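Local structure of SAM-dependent methyltransferase (Anabaena variabilis ATCC 29413, 3GGD) at residues I128-G133 with M159-L164. The protein probably transfers a methyl group from S-adenosyl-L-methionine to an acceptor, and binds the product S-adenosyl-L-homocysteine. Sequence-based numbering, arbitrary orientation.
Sequences IYMRTG and MYLIEL. With SAH (S-adenosyl-L-homocysteine), chain E; EDO (1,2-ethanediol), chain L.
The guanidinium of Arg-131 meets both small molecules at its edge: NH1 gives a hydrogen bond of 2.9 Å to OXT of the S-adenosyl-L-homocysteine, while NE and NH2 hold O2 and O1 of a 1,2-ethanediol. A chain extended to NE carries the group there, and Trp-35 O also receives a bond from NH1. The Tyr-129 and Tyr-160 rings run alongside each other, both with CG anti to the backbone N, and meet obliquely where Tyr-129 CD1 lies 3.9 Å from Tyr-160 CD2; their hydroxyls bond to the two carboxylate oxygens of Asp-46. On the other face of the sheet, selenomethionine Met-130 bends at its third torsion (72°), bringing CE to 3.6 Å from Leu-161 CD1. Between these two layers runs a regular parallel ladder, the strand directions only 4° apart, with four N-H donors alternating between the strands from Tyr-160 N to Thr-132 N. Past the last rung, Glu-163 folds back so that the syn lone pair of OE2 takes Gly-133 N at 2.9 Å. OE1 accepts from Phe-134 N and His-135 N, so the carboxylate gathers three successive amides of the turn, which would favour its charged form. The turn starts just after Arg-131 O, which accepts the ligand's amino N at 2.8 Å. These are the carboxyl ends of the parallel strands of a Rossmann-like methyltransferase sheet, where the cofactor binds. The two strands belong to a beta-alpha-beta unit whose helix 142-153 packs on Ile-128 and Met-159, with strands 60-63 and 237-244 flanking the pair.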
ATOM      1  N   ILE A 128      -9.108   1.334   8.061  1.00 59.84           N
ATOM      2  CA  ILE A 128      -8.254   1.223   6.861  1.00 59.44           C
ATOM      3  C   ILE A 128      -7.135   0.215   7.025  1.00 59.90           C
ATOM      4  O   ILE A 128      -6.434   0.191   8.054  1.00 60.16           O
ATOM      5  CB  ILE A 128      -7.605   2.582   6.449  1.00 59.34           C
ATOM      6  CG1 ILE A 128      -8.671   3.596   6.033  1.00 60.19           C
ATOM      7  CG2 ILE A 128      -6.604   2.395   5.271  1.00 58.57           C
ATOM      8  CD1 ILE A 128      -8.162   5.025   5.824  1.00 59.47           C
ATOM      9  N   TYR A 129      -7.004  -0.636   6.007  1.00 59.96           N
ATOM     10  CA  TYR A 129      -5.850  -1.487   5.808  1.00 60.11           C
ATOM     11  C   TYR A 129      -5.106  -0.929   4.597  1.00 60.95           C
ATOM     12  O   TYR A 129      -5.699  -0.754   3.513  1.00 60.84           O
ATOM     13  CB  TYR A 129      -6.284  -2.933   5.494  1.00 60.57           C
ATOM     14  CG  TYR A 129      -5.150  -3.864   5.110  1.00 59.89           C
ATOM     15  CD1 TYR A 129      -4.353  -4.453   6.071  1.00 60.59           C
ATOM     16  CD2 TYR A 129      -4.868  -4.146   3.774  1.00 59.79           C
ATOM     17  CE1 TYR A 129      -3.312  -5.338   5.710  1.00 60.68           C
ATOM     18  CE2 TYR A 129      -3.868  -5.049   3.407  1.00 60.60           C
ATOM     19  CZ  TYR A 129      -3.079  -5.640   4.382  1.00 62.42           C
ATOM     20  OH  TYR A 129      -2.053  -6.516   4.047  1.00 60.28           O
HETATM   21  N   MSE A 130      -3.825  -0.621   4.782  1.00 61.56           N
HETATM   22  CA  MSE A 130      -3.018  -0.137   3.685  1.00 63.10           C
HETATM   23  C   MSE A 130      -1.654  -0.821   3.651  1.00 61.35           C
HETATM   24  O   MSE A 130      -0.827  -0.680   4.565  1.00 61.72           O
HETATM   25  CB  MSE A 130      -2.840   1.379   3.771  1.00 62.97           C
HETATM   26  CG  MSE A 130      -2.135   1.957   2.553  1.00 63.91           C
HETATM   27 SE   MSE A 130      -2.103   3.967   2.632  0.75 72.00          SE
HETATM   28  CE  MSE A 130      -0.865   4.098   3.964  1.00 59.63           C
ATOM     29  N   ARG A 131      -1.412  -1.543   2.566  1.00 61.61           N
ATOM     30  CA  ARG A 131      -0.165  -2.280   2.382  1.00 60.33           C
ATOM     31  C   ARG A 131       0.639  -1.619   1.245  1.00 60.57           C
ATOM     32  O   ARG A 131       0.301  -1.718   0.049  1.00 60.07           O
ATOM     33  CB  ARG A 131      -0.473  -3.748   2.071  1.00 59.28           C
ATOM     34  CG  ARG A 131       0.791  -4.604   1.948  1.00 59.08           C
ATOM     35  CD  ARG A 131       0.436  -6.101   1.761  1.00 59.50           C
ATOM     36  NE  ARG A 131       1.635  -6.940   1.723  1.00 58.77           N
ATOM     37  CZ  ARG A 131       2.243  -7.315   0.609  1.00 58.02           C
ATOM     38  NH1 ARG A 131       1.764  -6.936  -0.561  1.00 59.39           N
ATOM     39  NH2 ARG A 131       3.316  -8.097   0.669  1.00 59.32           N
ATOM     40  N   THR A 132       1.709  -0.959   1.649  1.00 60.83           N
ATOM     41  CA  THR A 132       2.596  -0.219   0.782  1.00 61.09           C
ATOM     42  C   THR A 132       1.873   0.797  -0.079  1.00 62.24           C
ATOM     43  O   THR A 132       1.991   0.812  -1.299  1.00 63.48           O
ATOM     44  CB  THR A 132       3.546  -1.129  -0.004  1.00 61.30           C
ATOM     45  OG1 THR A 132       2.832  -2.206  -0.645  1.00 59.33           O
ATOM     46  CG2 THR A 132       4.644  -1.703   0.974  1.00 61.29           C
ATOM     47  N   GLY A 133       1.115   1.666   0.572  1.00 62.32           N
ATOM     48  CA  GLY A 133       0.433   2.735  -0.146  1.00 62.77           C
ATOM     49  C   GLY A 133       1.096   4.083  -0.013  1.00 63.01           C
ATOM     50  O   GLY A 133       0.699   5.019  -0.694  1.00 63.41           O
HETATM   51  N   MSE A 159      -6.415   2.701  11.437  1.00 60.49           N
HETATM   52  CA  MSE A 159      -5.673   2.334  10.247  1.00 61.28           C
HETATM   53  C   MSE A 159      -4.479   1.502  10.620  1.00 60.77           C
HETATM   54  O   MSE A 159      -3.684   1.905  11.471  1.00 59.91           O
HETATM   55  CB  MSE A 159      -5.148   3.564   9.485  1.00 60.05           C
HETATM   56  CG  MSE A 159      -4.225   3.180   8.382  1.00 61.82           C
HETATM   57 SE   MSE A 159      -3.865   4.571   7.075  0.75 65.94          SE
HETATM   58  CE  MSE A 159      -3.139   5.962   8.237  1.00 57.48           C
ATOM     59  N   TYR A 160      -4.350   0.361   9.948  1.00 59.86           N
ATOM     60  CA  TYR A 160      -3.118  -0.382   9.965  1.00 60.16           C
ATOM     61  C   TYR A 160      -2.427  -0.096   8.634  1.00 60.25           C
ATOM     62  O   TYR A 160      -3.042  -0.233   7.572  1.00 59.31           O
ATOM     63  CB  TYR A 160      -3.353  -1.894  10.029  1.00 59.40           C
ATOM     64  CG  TYR A 160      -2.056  -2.719   9.843  1.00 58.81           C
ATOM     65  CD1 TYR A 160      -1.216  -2.997  10.915  1.00 56.86           C
ATOM     66  CD2 TYR A 160      -1.693  -3.224   8.592  1.00 59.77           C
ATOM     67  CE1 TYR A 160      -0.069  -3.779  10.747  1.00 57.53           C
ATOM     68  CE2 TYR A 160      -0.538  -3.991   8.410  1.00 57.96           C
ATOM     69  CZ  TYR A 160       0.264  -4.258   9.498  1.00 58.96           C
ATOM     70  OH  TYR A 160       1.356  -5.052   9.310  1.00 60.58           O
ATOM     71  N   LEU A 161      -1.168   0.316   8.700  1.00 60.36           N
ATOM     72  CA  LEU A 161      -0.360   0.447   7.486  1.00 61.72           C
ATOM     73  C   LEU A 161       1.006  -0.236   7.670  1.00 60.85           C
ATOM     74  O   LEU A 161       1.553  -0.301   8.774  1.00 60.48           O
ATOM     75  CB  LEU A 161      -0.163   1.892   7.053  1.00 62.54           C
ATOM     76  CG  LEU A 161       0.781   2.823   7.852  1.00 64.69           C
ATOM     77  CD1 LEU A 161       1.046   4.135   6.990  1.00 67.21           C
ATOM     78  CD2 LEU A 161       0.219   3.156   9.204  1.00 64.09           C
ATOM     79  N   ILE A 162       1.493  -0.804   6.566  1.00 61.11           N
ATOM     80  CA  ILE A 162       2.817  -1.424   6.508  1.00 60.39           C
ATOM     81  C   ILE A 162       3.472  -0.871   5.225  1.00 60.86           C
ATOM     82  O   ILE A 162       2.874  -0.847   4.147  1.00 60.09           O
ATOM     83  CB  ILE A 162       2.753  -2.970   6.595  1.00 61.01           C
ATOM     84  CG1 ILE A 162       4.187  -3.536   6.602  1.00 60.75           C
ATOM     85  CG2 ILE A 162       1.816  -3.578   5.456  1.00 57.61           C
ATOM     86  CD1 ILE A 162       4.312  -5.081   6.783  1.00 59.63           C
ATOM     87  N   GLU A 163       4.675  -0.343   5.403  1.00 60.75           N
ATOM     88  CA  GLU A 163       5.388   0.376   4.370  1.00 60.39           C
ATOM     89  C   GLU A 163       6.839  -0.093   4.347  1.00 60.03           C
ATOM     90  O   GLU A 163       7.291  -0.763   5.266  1.00 59.45           O
ATOM     91  CB  GLU A 163       5.338   1.887   4.696  1.00 60.51           C
ATOM     92  CG  GLU A 163       3.933   2.470   4.669  1.00 60.90           C
ATOM     93  CD  GLU A 163       3.296   2.429   3.296  1.00 64.04           C
ATOM     94  OE1 GLU A 163       4.063   2.449   2.292  1.00 62.95           O
ATOM     95  OE2 GLU A 163       2.027   2.333   3.216  1.00 64.97           O
ATOM     96  N   LEU A 164       7.567   0.266   3.298  1.00 59.40           N
ATOM     97  CA  LEU A 164       9.003   0.025   3.281  1.00 60.34           C
ATOM     98  C   LEU A 164       9.590   1.074   4.193  1.00 60.50           C
ATOM     99  O   LEU A 164       9.183   2.237   4.134  1.00 60.25           O
ATOM    100  CB  LEU A 164       9.570   0.089   1.864  1.00 60.03           C
ATOM    101  CG  LEU A 164       8.970  -0.942   0.875  1.00 61.38           C
ATOM    102  CD1 LEU A 164       9.744  -1.001  -0.463  1.00 62.17           C
ATOM    103  CD2 LEU A 164       8.886  -2.337   1.494  1.00 60.33           C
TER
HETATM  104  N   SAH E 248      -1.887  -2.778  -1.358  1.00 47.95           N
HETATM  105  CA  SAH E 248      -1.648  -3.561  -2.598  1.00 49.38           C
HETATM  106  CB  SAH E 248      -0.881  -2.779  -3.686  1.00 49.33           C
HETATM  107  CG  SAH E 248       0.489  -2.165  -3.348  1.00 48.24           C
HETATM  108  SD  SAH E 248       1.279  -1.376  -4.763  1.00 40.72           S
HETATM  109  C   SAH E 248      -0.918  -4.864  -2.308  1.00 49.97           C
HETATM  110  O   SAH E 248      -0.979  -5.817  -3.125  1.00 50.80           O
HETATM  111  OXT SAH E 248      -0.242  -4.986  -1.286  1.00 48.90           O
HETATM  112  C5' SAH E 248       0.799   0.310  -4.515  1.00 48.21           C
HETATM  113  C4' SAH E 248      -0.663   0.593  -4.973  1.00 48.86           C
HETATM  114  O4' SAH E 248      -0.996   1.977  -4.712  1.00 48.08           O
HETATM  115  C3' SAH E 248      -0.967   0.397  -6.469  1.00 46.81           C
HETATM  116  O3' SAH E 248      -2.080  -0.452  -6.693  1.00 47.64           O
HETATM  117  C2' SAH E 248      -1.298   1.796  -6.976  1.00 47.91           C
HETATM  118  O2' SAH E 248      -2.143   1.863  -8.144  1.00 47.29           O
HETATM  119  C1' SAH E 248      -1.860   2.458  -5.732  1.00 48.00           C
HETATM  120  N9  SAH E 248      -1.847   3.925  -5.782  1.00 47.52           N
HETATM  121  C8  SAH E 248      -0.810   4.679  -6.239  1.00 48.12           C
HETATM  122  N7  SAH E 248      -1.105   5.984  -6.121  1.00 47.45           N
HETATM  123  C5  SAH E 248      -2.363   6.055  -5.588  1.00 47.55           C
HETATM  124  C6  SAH E 248      -3.278   7.146  -5.271  1.00 48.56           C
HETATM  125  N6  SAH E 248      -2.828   8.396  -5.532  1.00 48.57           N
HETATM  126  N1  SAH E 248      -4.498   6.882  -4.781  1.00 47.31           N
HETATM  127  C2  SAH E 248      -4.895   5.585  -4.578  1.00 48.68           C
HETATM  128  N3  SAH E 248      -4.099   4.558  -4.873  1.00 46.69           N
HETATM  129  C4  SAH E 248      -2.866   4.723  -5.391  1.00 45.85           C
HETATM  130  C1  EDO L 255       4.472  -8.328   4.601  1.00 56.55           C
HETATM  131  O1  EDO L 255       4.384  -9.009   3.337  1.00 54.42           O
HETATM  132  C2  EDO L 255       3.091  -8.188   5.302  1.00 56.76           C
HETATM  133  O2  EDO L 255       2.026  -7.679   4.440  1.00 50.47           O